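PDB 4M8R: hypothetical protein from Bacteroides caccae, which is of unknown function but pairs an N-terminal Ig-like domain with a WD40-like beta-propeller domain, as in other members of the DUF4784 family. Local coordinates for residues Gln175-Asp180 with Trp186-Phe191; Ala209-Gly214 with Ser218-Ser223; Glu359-Leu364 with Ser396-Asn401. All coordinates share one frame; numbering follows the deposited sequence.

Interaction 1 of 3, residues Gln175-Asp180 with Trp186-Phe191; sequences QPFFLD and WKALSF
Trp186 lays its indole across Leu179: the CB of Leu179 stands over the six-membered ring, 4.0 Å from the ring centroid and 20° off the normal, in a CH-pi contact, while CD1 of Leu179 rests on the same indole close to CE2. With CG of Trp186 anti to its carbonyl carbon (chi1 -63°), the ring folds back over the partner strand, and its CE3 also reaches CB of Phe177 at 4.0 Å. The Phe177 ring in turn touches Ala188, its CE1 4.1 Å from the Ala188 CB. On the other face of the sheet lie Phe178 and Lys187, where CG of Lys187 meets the phenyl edge near its plane. The two segments form the antiparallel hairpin of strands 173-180 and 186-188, the latter an outermost strand of a four-stranded sheet in the WD40-like domain. Phe178 and Lys187 are its hydrogen-bonded pair: Phe178 N donates to Lys187 O at 2.8 Å, within the carbonyl plane, and Lys187 N returns a bond to Phe178 O. Beyond Ala188 the chain leaves the strand, yet Leu189 N still binds Pro176 O at 3.1 Å, from above the carbonyl plane. A water accepts from Ser190 N and probably donates to that same oxygen. Ser190 OG, whose polar partner is Gln211, lies against Pro176 CG.

Interaction 2 of 3, residues Ala209-Gly214 with Ser218-Ser223; sequences AIQQRG and SLYNVS. With PO4 (phosphate ion), chain D; PO4 (phosphate ion), chain C.
Gln211 turns its CG beside the backbone N (chi1 -60°) and runs on extended, which carries OE1 over one face of the Tyr220 ring; Tyr220 CG lies anti to its carbonyl carbon (chi1 -76°), which sets the ring on the side of the sheet that carries Gln211. The oxygen stands 3.3 Å from Tyr220 CG, displaced toward the rim, and the amide plane is nearly perpendicular to the ring. Gln211 CB adds a contact to Tyr220 CD1, and NE2 of the same amide donates to Ser190 and Thr196. Arg213 extends from CG to NE and crosses the far end of the tyrosine at about a right angle, its CG 3.1 Å from Tyr220 OH. Ser218 OG lies beside the Arg213 CD. Val222 CG1 packs on Ala209 CB on this same side of the sheet, whereas Ile210 CG1 and Leu219 CD1 meet on the other.

The backbones form a beta hairpin in the WD40-like domain. Ala209 and Tyr220 exchange two hydrogen bonds, as do Gln211 and Ser218, with Ser218 N to Gln211 O at 2.8 Å; Ile210 and Leu219 are the non-hydrogen-bonded pair between them. At the end of the strand, Asn221 OD1 accepts from Ser223 N, an Asx turn.

At its tip the Arg213 guanidinium meets two phosphate ions at its edge. NE donates to O3 of the chain D phosphate at 2.8 Å and NH2 to O2 of that ion at 2.9 Å, while NH1 and NH2 share O3 of the chain C phosphate. Arg49, Arg89 and Lys105 of the second subunit also bind these ions, together with Asn238 of the same chain. The phosphates probably come from the crystallisation liquor, but such clustered positive charge between subunits is consistent with a site suited to anions.

Interaction 3 of 3, residues Glu359-Leu364 with Ser396-Asn401; sequences EPFAQL and SDFDWN
Phe361 reaches from strand 355-364 to the rings of Phe398 and Trp400. Its CB lies 4.1 Å from Trp400 CZ3. CG sits between the backbone N and the carbonyl carbon (chi1 62°), and there the same indole carbon comes closer, to 3.6 Å. Along one flank, CD2 and then CE2 remain near CZ3, which stands over the centre of one ring face. The other flank belongs to Phe398: CD1 and CE1 of Phe361 each approach Phe398 CE2 to 3.4 Å, and Phe361 CE1 also nears Phe398 CD2. At the tip, CZ has Trp400 CZ3 at 4.2 Å.

The two aromatic neighbours thus meet Phe361 differently. Trp400 directs its edge at the phenyl face, a T-shaped pair with planes at 69° and centroids 5.0 Å apart. Phe398 instead brings CE2 to the edge of the Phe361 ring, and the two rings meet obliquely at 41°. Ala362 completes the contact by setting its CB over a face of Phe398, 4.0 Å from CE1 and offset toward the rim. The resulting aromatic cluster holds the segments by apolar packing.

Phe361 also packs on Phe343 and Leu345 of strand 340-348, and Trp400 on Phe309 of strand 303-310, while Phe398 leans on Ile382 of strand 381-387 and meets Trp405 of strand 404-407. The cluster therefore bridges two successive four-stranded antiparallel sheets of the WD40-like domain, joining outermost strand 355-364 of one to strand 394-399 of the next and the turn beyond it.

In the fold
The three contacts follow one another along the chain, all within the WD40-like domain. Interactions 1 and 2 are hairpins in neighbouring sheets, their centres about 13 Å apart, and they touch: a probable hydrogen bond joins Ser190 OG to Gln211 NE2 at 2.9 Å, and Leu189 packs on Val222. Interaction 3 lies across the domain, its centre about 33 Å from that of interaction 1 and about 32 Å from that of interaction 2, with nearest atoms about 22 Å away in both cases. Interactions 1 and 2 each join strands within a sheet, whereas interaction 3 joins two sheets; hairpin pairing within a sheet and side-chain packing between successive sheets are both consistent with a propeller-like fold.

Interaction 1 of 3, residues Gln175-Asp180 with Trp186-Phe191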
loop_
_atom_site.group_PDB
_atom_site.type_symbol
_atom_site.label_atom_id
_atom_site.label_comp_id
_atom_site.label_asym_id
_atom_site.label_seq_id
_atom_site.Cartn_x
_atom_site.Cartn_y
_atom_site.Cartn_z
ATOM N N GLN A 175 22.402 26.809 -8.872
ATOM C CA GLN A 175 22.360 25.360 -8.693
ATOM C C GLN A 175 21.555 24.976 -7.459
ATOM O O GLN A 175 21.480 25.740 -6.497
ATOM C CB GLN A 175 23.770 24.806 -8.535
ATOM C CG GLN A 175 24.677 25.077 -9.718
ATOM C CD GLN A 175 25.850 24.114 -9.765
ATOM O OE1 GLN A 175 25.659 22.898 -9.795
ATOM N NE2 GLN A 175 27.067 24.653 -9.794
ATOM N N PRO A 176 20.955 23.775 -7.475
ATOM C CA PRO A 176 20.178 23.321 -6.333
ATOM C C PRO A 176 21.038 22.745 -5.210
ATOM O O PRO A 176 21.978 21.987 -5.475
ATOM C CB PRO A 176 19.284 22.236 -6.929
ATOM C CG PRO A 176 20.063 21.706 -8.073
ATOM C CD PRO A 176 20.820 22.870 -8.628
ATOM N N PHE A 177 20.691 23.109 -3.976
ATOM C CA PHE A 177 21.329 22.583 -2.772
ATOM C C PHE A 177 20.302 22.115 -1.758
ATOM O O PHE A 177 19.182 22.613 -1.726
ATOM C CB PHE A 177 22.178 23.664 -2.122
ATOM C CG PHE A 177 23.400 24.007 -2.902
ATOM C CD1 PHE A 177 24.585 23.326 -2.681
ATOM C CD2 PHE A 177 23.361 24.999 -3.866
ATOM C CE1 PHE A 177 25.719 23.636 -3.403
ATOM C CE2 PHE A 177 24.488 25.309 -4.592
ATOM C CZ PHE A 177 25.669 24.629 -4.360
ATOM N N PHE A 178 20.713 21.170 -0.917
ATOM C CA PHE A 178 19.920 20.714 0.213
ATOM C C PHE A 178 20.643 21.078 1.502
ATOM O O PHE A 178 21.803 20.707 1.690
ATOM C CB PHE A 178 19.730 19.198 0.137
ATOM C CG PHE A 178 19.057 18.598 1.348
ATOM C CD1 PHE A 178 17.693 18.753 1.549
ATOM C CD2 PHE A 178 19.784 17.859 2.266
ATOM C CE1 PHE A 178 17.072 18.199 2.652
ATOM C CE2 PHE A 178 19.167 17.297 3.372
ATOM C CZ PHE A 178 17.811 17.466 3.569
ATOM N N LEU A 179 19.970 21.834 2.370
ATOM C CA LEU A 179 20.478 22.114 3.708
ATOM C C LEU A 179 19.896 21.095 4.674
ATOM O O LEU A 179 18.691 21.061 4.866
ATOM C CB LEU A 179 20.089 23.524 4.160
ATOM C CG LEU A 179 20.369 23.815 5.637
ATOM C CD1 LEU A 179 21.863 23.748 5.922
ATOM C CD2 LEU A 179 19.799 25.166 6.029
ATOM N N ASP A 180 20.761 20.288 5.283
ATOM C CA ASP A 180 20.345 19.216 6.188
ATOM C C ASP A 180 20.195 19.766 7.601
ATOM O O ASP A 180 21.163 20.252 8.176
ATOM C CB ASP A 180 21.391 18.090 6.162
ATOM C CG ASP A 180 20.982 16.865 6.980
ATOM O OD1 ASP A 180 20.248 17.006 7.981
ATOM O OD2 ASP A 180 21.410 15.746 6.620
ATOM N N TRP A 186 25.569 21.543 3.829
ATOM C CA TRP A 186 24.995 21.746 2.502
ATOM C C TRP A 186 25.394 20.605 1.573
ATOM O O TRP A 186 26.553 20.204 1.556
ATOM C CB TRP A 186 25.498 23.063 1.922
ATOM C CG TRP A 186 25.084 24.249 2.710
ATOM C CD1 TRP A 186 25.766 24.832 3.740
ATOM C CD2 TRP A 186 23.883 25.010 2.541
ATOM N NE1 TRP A 186 25.063 25.910 4.220
ATOM C CE2 TRP A 186 23.906 26.042 3.498
ATOM C CE3 TRP A 186 22.792 24.921 1.671
ATOM C CZ2 TRP A 186 22.877 26.974 3.611
ATOM C CZ3 TRP A 186 21.775 25.849 1.782
ATOM C CH2 TRP A 186 21.823 26.861 2.746
ATOM N N LYS A 187 24.436 20.097 0.800
ATOM C CA LYS A 187 24.698 19.048 -0.185
ATOM C C LYS A 187 24.275 19.520 -1.564
ATOM O O LYS A 187 23.141 19.951 -1.746
ATOM C CB LYS A 187 23.903 17.785 0.154
ATOM C CG LYS A 187 24.076 17.260 1.570
ATOM C CD LYS A 187 25.503 16.833 1.854
ATOM C CE LYS A 187 25.598 16.148 3.210
ATOM N NZ LYS A 187 27.003 16.104 3.698
ATOM N N ALA A 188 25.176 19.439 -2.538
ATOM C CA ALA A 188 24.817 19.734 -3.921
ATOM C C ALA A 188 23.872 18.660 -4.441
ATOM O O ALA A 188 24.048 17.480 -4.136
ATOM C CB ALA A 188 26.054 19.806 -4.794
ATOM N N LEU A 189 22.866 19.074 -5.212
ATOM C CA LEU A 189 21.873 18.146 -5.747
ATOM C C LEU A 189 22.080 17.801 -7.220
ATOM O O LEU A 189 21.578 16.782 -7.685
ATOM C CB LEU A 189 20.462 18.696 -5.526
ATOM C CG LEU A 189 20.020 18.772 -4.061
ATOM C CD1 LEU A 189 18.642 19.402 -3.952
ATOM C CD2 LEU A 189 20.024 17.402 -3.403
ATOM N N SER A 190 22.805 18.641 -7.954
ATOM C CA SER A 190 23.075 18.381 -9.368
ATOM C C SER A 190 24.509 17.913 -9.561
ATOM O O SER A 190 25.428 18.397 -8.903
ATOM C CB SER A 190 22.811 19.622 -10.214
ATOM O OG SER A 190 21.419 19.863 -10.338
ATOM N N PHE A 191 24.689 16.958 -10.462
ATOM C CA PHE A 191 26.015 16.454 -10.768
ATOM C C PHE A 191 26.798 17.475 -11.587
ATOM O O PHE A 191 27.932 17.796 -11.247
ATOM C CB PHE A 191 25.946 15.118 -11.509
ATOM C CG PHE A 191 27.275 14.448 -11.639
ATOM C CD1 PHE A 191 27.833 13.786 -10.558
ATOM C CD2 PHE A 191 27.991 14.511 -12.829
ATOM C CE1 PHE A 191 29.071 13.181 -10.668
ATOM C CE2 PHE A 191 29.229 13.910 -12.946
ATOM C CZ PHE A 191 29.770 13.244 -11.866
HETATM O O HOH W 1 23.996 21.099 -7.301
#

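Interaction 2 of 3, residues Ala209-Gly214 with Ser218-Ser223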
loop_
_atom_site.group_PDB
_atom_site.type_symbol
_atom_site.label_atom_id
_atom_site.label_comp_id
_atom_site.label_asym_id
_atom_site.label_seq_id
_atom_site.Cartn_x
_atom_site.Cartn_y
_atom_site.Cartn_z
ATOM N N ALA A 209 13.803 20.409 -11.393
ATOM C CA ALA A 209 14.463 21.665 -11.715
ATOM C C ALA A 209 14.593 21.819 -13.222
ATOM O O ALA A 209 14.827 20.841 -13.932
ATOM C CB ALA A 209 15.829 21.732 -11.054
ATOM N N ILE A 210 14.413 23.044 -13.703
ATOM C CA ILE A 210 14.629 23.358 -15.104
ATOM C C ILE A 210 16.069 23.851 -15.227
ATOM O O ILE A 210 16.438 24.856 -14.625
ATOM C CB ILE A 210 13.626 24.413 -15.608
ATOM C CG1 ILE A 210 12.192 23.888 -15.449
ATOM C CG2 ILE A 210 13.890 24.748 -17.065
ATOM C CD1 ILE A 210 11.114 24.946 -15.561
ATOM N N GLN A 211 16.883 23.123 -15.983
ATOM C CA GLN A 211 18.313 23.400 -16.061
ATOM C C GLN A 211 18.808 23.367 -17.490
ATOM O O GLN A 211 18.220 22.705 -18.343
ATOM C CB GLN A 211 19.099 22.379 -15.249
ATOM C CG GLN A 211 18.747 22.353 -13.776
ATOM C CD GLN A 211 19.621 21.385 -13.009
ATOM O OE1 GLN A 211 19.623 20.184 -13.285
ATOM N NE2 GLN A 211 20.368 21.899 -12.036
ATOM N N GLN A 212 19.903 24.082 -17.730
ATOM C CA GLN A 212 20.472 24.230 -19.063
ATOM C C GLN A 212 21.339 23.024 -19.416
ATOM O O GLN A 212 22.541 23.008 -19.145
ATOM C CB GLN A 212 21.291 25.517 -19.135
ATOM C CG GLN A 212 21.808 25.837 -20.520
ATOM C CD GLN A 212 22.292 27.268 -20.630
ATOM O OE1 GLN A 212 23.033 27.752 -19.772
ATOM N NE2 GLN A 212 21.864 27.958 -21.679
ATOM N N ARG A 213 20.714 22.020 -20.027
ATOM C CA ARG A 213 21.393 20.778 -20.403
ATOM C C ARG A 213 22.420 20.990 -21.518
ATOM O O ARG A 213 23.391 20.243 -21.619
ATOM C CB ARG A 213 20.361 19.725 -20.832
ATOM C CG ARG A 213 20.923 18.330 -21.071
ATOM C CD ARG A 213 19.804 17.328 -21.298
ATOM N NE ARG A 213 20.315 15.969 -21.429
ATOM C CZ ARG A 213 19.583 14.908 -21.761
ATOM N NH1 ARG A 213 18.285 15.025 -22.009
ATOM N NH2 ARG A 213 20.157 13.713 -21.844
ATOM N N GLY A 214 22.193 22.005 -22.353
ATOM C CA GLY A 214 23.128 22.353 -23.418
ATOM C C GLY A 214 22.804 23.706 -24.021
ATOM O O GLY A 214 22.921 24.732 -23.352
ATOM N N SER A 218 16.176 21.754 -20.038
ATOM C CA SER A 218 15.485 20.480 -19.844
ATOM C C SER A 218 14.984 20.367 -18.416
ATOM O O SER A 218 15.423 21.100 -17.532
ATOM C CB SER A 218 16.422 19.306 -20.125
ATOM O OG SER A 218 16.752 19.233 -21.496
ATOM N N LEU A 219 14.064 19.434 -18.199
ATOM C CA LEU A 219 13.492 19.203 -16.882
ATOM C C LEU A 219 14.243 18.061 -16.202
ATOM O O LEU A 219 14.424 17.005 -16.796
ATOM C CB LEU A 219 12.009 18.862 -17.017
ATOM C CG LEU A 219 11.220 18.705 -15.719
ATOM C CD1 LEU A 219 11.200 20.008 -14.937
ATOM C CD2 LEU A 219 9.809 18.238 -16.033
ATOM N N TYR A 220 14.673 18.290 -14.967
ATOM C CA TYR A 220 15.478 17.330 -14.213
ATOM C C TYR A 220 14.807 16.964 -12.901
ATOM O O TYR A 220 14.085 17.769 -12.320
ATOM C CB TYR A 220 16.835 17.934 -13.847
ATOM C CG TYR A 220 17.849 18.028 -14.965
ATOM C CD1 TYR A 220 17.722 18.981 -15.969
ATOM C CD2 TYR A 220 18.966 17.196 -14.984
ATOM C CE1 TYR A 220 18.664 19.081 -16.979
ATOM C CE2 TYR A 220 19.913 17.291 -15.988
ATOM C CZ TYR A 220 19.761 18.232 -16.978
ATOM O OH TYR A 220 20.702 18.313 -17.971
ATOM N N ASN A 221 15.080 15.754 -12.428
ATOM C CA ASN A 221 14.768 15.375 -11.062
ATOM C C ASN A 221 16.017 15.563 -10.224
ATOM O O ASN A 221 17.017 14.894 -10.447
ATOM C CB ASN A 221 14.324 13.921 -10.996
ATOM C CG ASN A 221 13.876 13.516 -9.608
ATOM O OD1 ASN A 221 14.494 13.887 -8.609
ATOM N ND2 ASN A 221 12.786 12.770 -9.536
ATOM N N VAL A 222 15.958 16.464 -9.251
ATOM C CA VAL A 222 17.136 16.796 -8.450
ATOM C C VAL A 222 17.009 16.368 -7.003
ATOM O O VAL A 222 17.871 16.690 -6.196
ATOM C CB VAL A 222 17.469 18.305 -8.522
ATOM C CG1 VAL A 222 17.771 18.694 -9.951
ATOM C CG2 VAL A 222 16.342 19.163 -7.964
ATOM N N SER A 223 15.939 15.654 -6.665
ATOM C CA SER A 223 15.761 15.163 -5.302
ATOM C C SER A 223 16.000 13.653 -5.172
ATOM O O SER A 223 16.055 13.135 -4.060
ATOM C CB SER A 223 14.368 15.525 -4.786
ATOM O OG SER A 223 13.354 14.890 -5.545
HETATM P P PO4 D . 23.651 14.086 -20.386
HETATM O O1 PO4 D . 24.413 13.951 -19.090
HETATM O O2 PO4 D . 22.670 12.951 -20.561
HETATM O O3 PO4 D . 22.884 15.386 -20.420
HETATM O O4 PO4 D . 24.660 14.040 -21.504
HETATM P P PO4 C . 18.115 11.168 -23.455
HETATM O O1 PO4 C . 19.522 10.655 -23.214
HETATM O O2 PO4 C . 17.177 10.014 -23.702
HETATM O O3 PO4 C . 17.642 11.929 -22.252
HETATM O O4 PO4 C . 18.121 12.118 -24.622
#

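Interaction 3 of 3, residues Glu359-Leu364 with Ser396-Asn401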
loop_
_atom_site.group_PDB
_atom_site.type_symbol
_atom_site.label_atom_id
_atom_site.label_comp_id
_atom_site.label_asym_id
_atom_site.label_seq_id
_atom_site.Cartn_x
_atom_site.Cartn_y
_atom_site.Cartn_z
ATOM N N GLU A 359 -11.501 33.757 -12.567
ATOM C CA GLU A 359 -11.744 34.890 -11.679
ATOM C C GLU A 359 -11.256 34.515 -10.283
ATOM O O GLU A 359 -11.192 33.329 -9.954
ATOM C CB GLU A 359 -13.225 35.264 -11.655
ATOM C CG GLU A 359 -13.718 35.935 -12.934
ATOM C CD GLU A 359 -13.384 37.418 -13.022
ATOM O OE1 GLU A 359 -12.701 37.952 -12.120
ATOM O OE2 GLU A 359 -13.813 38.062 -14.003
ATOM N N PRO A 360 -10.886 35.513 -9.460
ATOM C CA PRO A 360 -10.272 35.170 -8.176
ATOM C C PRO A 360 -11.219 34.406 -7.256
ATOM O O PRO A 360 -12.419 34.647 -7.278
ATOM C CB PRO A 360 -9.922 36.535 -7.558
ATOM C CG PRO A 360 -10.139 37.555 -8.620
ATOM C CD PRO A 360 -11.085 36.962 -9.613
ATOM N N PHE A 361 -10.674 33.474 -6.481
ATOM C CA PHE A 361 -11.429 32.834 -5.401
ATOM C C PHE A 361 -11.125 33.519 -4.067
ATOM O O PHE A 361 -11.804 33.278 -3.071
ATOM C CB PHE A 361 -11.134 31.326 -5.330
ATOM C CG PHE A 361 -9.696 30.993 -5.035
ATOM C CD1 PHE A 361 -9.231 30.959 -3.728
ATOM C CD2 PHE A 361 -8.813 30.696 -6.063
ATOM C CE1 PHE A 361 -7.910 30.648 -3.454
ATOM C CE2 PHE A 361 -7.495 30.386 -5.795
ATOM C CZ PHE A 361 -7.043 30.360 -4.489
ATOM N N ALA A 362 -10.083 34.350 -4.053
ATOM C CA ALA A 362 -9.724 35.148 -2.886
ATOM C C ALA A 362 -8.979 36.398 -3.339
ATOM O O ALA A 362 -8.162 36.345 -4.258
ATOM C CB ALA A 362 -8.864 34.338 -1.931
ATOM N N GLN A 363 -9.273 37.515 -2.682
ATOM C CA GLN A 363 -8.729 38.822 -3.043
ATOM C C GLN A 363 -8.470 39.579 -1.748
ATOM O O GLN A 363 -9.337 39.636 -0.880
ATOM C CB GLN A 363 -9.734 39.577 -3.932
ATOM C CG GLN A 363 -9.564 41.100 -4.018
ATOM C CD GLN A 363 -8.871 41.578 -5.287
ATOM O OE1 GLN A 363 -9.303 41.260 -6.398
ATOM N NE2 GLN A 363 -7.806 42.366 -5.127
ATOM N N LEU A 364 -7.275 40.149 -1.615
ATOM C CA LEU A 364 -6.928 40.928 -0.427
ATOM C C LEU A 364 -6.398 42.301 -0.813
ATOM O O LEU A 364 -5.232 42.438 -1.180
ATOM C CB LEU A 364 -5.895 40.176 0.404
ATOM C CG LEU A 364 -6.414 38.856 0.973
ATOM C CD1 LEU A 364 -5.258 38.032 1.497
ATOM C CD2 LEU A 364 -7.445 39.095 2.067
ATOM N N SER A 396 -1.131 33.680 7.340
ATOM C CA SER A 396 -2.519 33.222 7.308
ATOM C C SER A 396 -2.750 32.036 6.376
ATOM O O SER A 396 -2.148 31.945 5.306
ATOM C CB SER A 396 -3.429 34.380 6.900
ATOM O OG SER A 396 -4.742 34.183 7.390
ATOM N N ASP A 397 -3.627 31.131 6.804
ATOM C CA ASP A 397 -4.022 29.966 6.007
ATOM C C ASP A 397 -5.336 30.242 5.287
ATOM O O ASP A 397 -6.259 30.798 5.877
ATOM C CB ASP A 397 -4.222 28.728 6.899
ATOM C CG ASP A 397 -2.935 27.966 7.172
ATOM O OD1 ASP A 397 -1.857 28.339 6.651
ATOM O OD2 ASP A 397 -3.012 26.973 7.918
ATOM N N PHE A 398 -5.416 29.850 4.020
ATOM C CA PHE A 398 -6.686 29.837 3.300
ATOM C C PHE A 398 -7.133 28.395 3.096
ATOM O O PHE A 398 -6.374 27.581 2.569
ATOM C CB PHE A 398 -6.555 30.519 1.945
ATOM C CG PHE A 398 -7.865 30.682 1.231
ATOM C CD1 PHE A 398 -8.758 31.672 1.618
ATOM C CD2 PHE A 398 -8.211 29.844 0.181
ATOM C CE1 PHE A 398 -9.969 31.829 0.964
ATOM C CE2 PHE A 398 -9.419 29.993 -0.477
ATOM C CZ PHE A 398 -10.299 30.988 -0.088
ATOM N N ASP A 399 -8.359 28.087 3.511
ATOM C CA ASP A 399 -8.915 26.745 3.372
ATOM C C ASP A 399 -9.864 26.721 2.176
ATOM O O ASP A 399 -10.896 27.396 2.180
ATOM C CB ASP A 399 -9.644 26.330 4.656
ATOM C CG ASP A 399 -10.290 24.963 4.547
ATOM O OD1 ASP A 399 -9.558 23.962 4.435
ATOM O OD2 ASP A 399 -11.534 24.881 4.571
ATOM N N TRP A 400 -9.508 25.946 1.158
ATOM C CA TRP A 400 -10.291 25.876 -0.071
ATOM C C TRP A 400 -11.764 25.530 0.165
ATOM O O TRP A 400 -12.647 26.088 -0.489
ATOM C CB TRP A 400 -9.689 24.852 -1.038
ATOM C CG TRP A 400 -10.504 24.734 -2.269
ATOM C CD1 TRP A 400 -11.468 23.806 -2.531
ATOM C CD2 TRP A 400 -10.478 25.616 -3.391
ATOM N NE1 TRP A 400 -12.030 24.041 -3.761
ATOM C CE2 TRP A 400 -11.440 25.148 -4.311
ATOM C CE3 TRP A 400 -9.724 26.749 -3.715
ATOM C CZ2 TRP A 400 -11.669 25.774 -5.533
ATOM C CZ3 TRP A 400 -9.953 27.372 -4.931
ATOM C CH2 TRP A 400 -10.920 26.883 -5.824
ATOM N N ASN A 401 -12.024 24.610 1.090
ATOM C CA ASN A 401 -13.375 24.077 1.280
ATOM C C ASN A 401 -14.313 25.039 2.007
ATOM O O ASN A 401 -15.510 25.055 1.732
ATOM C CB ASN A 401 -13.329 22.720 1.993
ATOM C CG ASN A 401 -12.614 21.653 1.171
ATOM O OD1 ASN A 401 -13.254 20.828 0.519
ATOM N ND2 ASN A 401 -11.281 21.671 1.191
#